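Long-range contact in probable fatty acyl-CoA transferase Rv3272 (Mycobacterium tuberculosis, PDB 5YX6), which binds fatty acyl-CoAs of varying chain length, palmitoyl-CoA most tightly, and probably acts as a family III CoA transferase in fatty acid metabolism: residues V262-V267 with G326-L331. Residues are numbered along the deposited sequence; the frame is centred on the assembly and turned at random.
Sequences VISAYV and GLMACL
Strand 328-331 is an outer strand, within this chain, of a three-stranded antiparallel sheet, pairing with the central strand 260-264; helices make up most of the chain between them, and the pair lies far from the parallel Rossmann sheet, consistent with the small domain. Val262 and Cys330 form a hydrogen-bonded pair: Val262 N donates to Cys330 O (2.9 Å), approaching almost along the C=O axis, and Cys330 N returns a bond to Val262 O. Ile263 faces Ala329 as a non-hydrogen-bonded pair, on the face where Ile263 packs against Leu322 of helix 315-324. Ser264 N gives a nearly straight bond (172°) to Met328 O. On the other side of the same pair a water takes the place of a direct bond, donating to Ser264 O and accepting from Met328 N (2.8 Å from the water oxygen to Met328 N). Val262, Ser264, Met328 and Cys330 turn their side chains to the other face, where Leu147 and Pro143 of the second subunit pack on Val262 and Met328. Met328 CB lies 3.6 Å from Ser264 O; CG continues anti to the carbonyl carbon, SD extends the chain (chi2 178°), and a bend at chi3 (-51°) folds the methyl back over Ser264. Ser264 OG, anti to its own backbone N, hydrogen-bonds Ser251 OG and sits in plane at the edge of the Tyr266 ring. Met328 CE ends 3.4 Å from Ser264 O and 3.6 Å from Ser264 OG.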
loop_
_atom_site.group_PDB
_atom_site.type_symbol
_atom_site.label_atom_id
_atom_site.label_comp_id
_atom_site.label_asym_id
_atom_site.label_seq_id
_atom_site.Cartn_x
_atom_site.Cartn_y
_atom_site.Cartn_z
ATOM N N VAL A 262 1.504 -19.247 -12.909
ATOM C CA VAL A 262 0.570 -18.883 -11.857
ATOM C C VAL A 262 -0.867 -18.981 -12.374
ATOM O O VAL A 262 -1.201 -18.345 -13.363
ATOM C CB VAL A 262 0.848 -17.454 -11.355
ATOM C CG1 VAL A 262 -0.170 -17.049 -10.313
ATOM C CG2 VAL A 262 2.276 -17.353 -10.813
ATOM N N ILE A 263 -1.701 -19.777 -11.707
ATOM C CA ILE A 263 -3.084 -19.992 -12.121
ATOM C C ILE A 263 -4.062 -19.775 -10.977
ATOM O O ILE A 263 -3.848 -20.261 -9.872
ATOM C CB ILE A 263 -3.312 -21.430 -12.664
ATOM C CG1 ILE A 263 -2.447 -21.714 -13.892
ATOM C CG2 ILE A 263 -4.767 -21.642 -13.001
ATOM C CD1 ILE A 263 -2.435 -23.191 -14.297
ATOM N N SER A 264 -5.144 -19.057 -11.243
ATOM C CA SER A 264 -6.245 -18.997 -10.289
ATOM C C SER A 264 -7.557 -19.368 -10.979
ATOM O O SER A 264 -8.088 -18.605 -11.785
ATOM C CB SER A 264 -6.352 -17.613 -9.652
ATOM O OG SER A 264 -7.280 -17.650 -8.581
ATOM N N ALA A 265 -8.067 -20.549 -10.657
ATOM C CA ALA A 265 -9.266 -21.070 -11.286
ATOM C C ALA A 265 -10.018 -21.951 -10.300
ATOM O O ALA A 265 -10.067 -23.169 -10.450
ATOM C CB ALA A 265 -8.918 -21.840 -12.547
ATOM N N TYR A 266 -10.581 -21.325 -9.276
ATOM C CA TYR A 266 -11.221 -22.047 -8.191
ATOM C C TYR A 266 -12.748 -21.933 -8.242
ATOM O O TYR A 266 -13.447 -22.746 -7.641
ATOM C CB TYR A 266 -10.690 -21.543 -6.847
ATOM C CG TYR A 266 -10.918 -20.069 -6.624
ATOM C CD1 TYR A 266 -10.012 -19.132 -7.103
ATOM C CD2 TYR A 266 -12.039 -19.609 -5.945
ATOM C CE1 TYR A 266 -10.211 -17.782 -6.915
ATOM C CE2 TYR A 266 -12.246 -18.254 -5.745
ATOM C CZ TYR A 266 -11.327 -17.344 -6.233
ATOM O OH TYR A 266 -11.519 -15.991 -6.048
ATOM N N VAL A 267 -13.268 -20.932 -8.952
ATOM C CA VAL A 267 -14.711 -20.848 -9.182
ATOM C C VAL A 267 -15.125 -21.963 -10.132
ATOM O O VAL A 267 -14.491 -22.159 -11.168
ATOM C CB VAL A 267 -15.137 -19.487 -9.763
ATOM N N GLY A 326 -10.244 -17.208 -21.075
ATOM C CA GLY A 326 -10.776 -16.434 -19.971
ATOM C C GLY A 326 -10.449 -16.968 -18.596
ATOM O O GLY A 326 -11.263 -16.866 -17.683
ATOM N N LEU A 327 -9.270 -17.559 -18.443
ATOM C CA LEU A 327 -8.831 -17.985 -17.121
ATOM C C LEU A 327 -7.713 -17.074 -16.620
ATOM O O LEU A 327 -6.941 -16.525 -17.404
ATOM C CB LEU A 327 -8.369 -19.438 -17.134
ATOM C CG LEU A 327 -9.435 -20.475 -17.482
ATOM C CD1 LEU A 327 -8.835 -21.870 -17.369
ATOM C CD2 LEU A 327 -10.656 -20.339 -16.586
ATOM N N MET A 328 -7.634 -16.907 -15.309
ATOM C CA MET A 328 -6.586 -16.081 -14.725
ATOM C C MET A 328 -5.270 -16.858 -14.604
ATOM O O MET A 328 -5.145 -17.789 -13.804
ATOM C CB MET A 328 -7.027 -15.537 -13.362
ATOM C CG MET A 328 -8.231 -14.598 -13.445
ATOM S SD MET A 328 -8.823 -13.969 -11.856
ATOM C CE MET A 328 -8.988 -15.472 -10.896
ATOM N N ALA A 329 -4.293 -16.462 -15.413
ATOM C CA ALA A 329 -2.998 -17.119 -15.427
ATOM C C ALA A 329 -1.935 -16.165 -15.948
ATOM O O ALA A 329 -2.224 -15.319 -16.799
ATOM C CB ALA A 329 -3.044 -18.387 -16.278
ATOM N N CYS A 330 -0.711 -16.303 -15.441
ATOM C CA CYS A 330 0.406 -15.482 -15.907
ATOM C C CYS A 330 1.740 -16.122 -15.568
ATOM O O CYS A 330 1.799 -17.054 -14.767
ATOM C CB CYS A 330 0.353 -14.093 -15.275
ATOM S SG CYS A 330 0.630 -14.142 -13.484
ATOM N N LEU A 331 2.808 -15.628 -16.188
ATOM C CA LEU A 331 4.166 -15.962 -15.746
ATOM C C LEU A 331 4.507 -15.150 -14.507
ATOM O O LEU A 331 4.021 -14.020 -14.337
ATOM C CB LEU A 331 5.204 -15.679 -16.836
ATOM C CG LEU A 331 5.026 -16.369 -18.187
ATOM C CD1 LEU A 331 6.124 -15.929 -19.143
ATOM C CD2 LEU A 331 4.995 -17.882 -18.023
HETATM O O HOH W 1 -9.672 -18.220 -13.943
#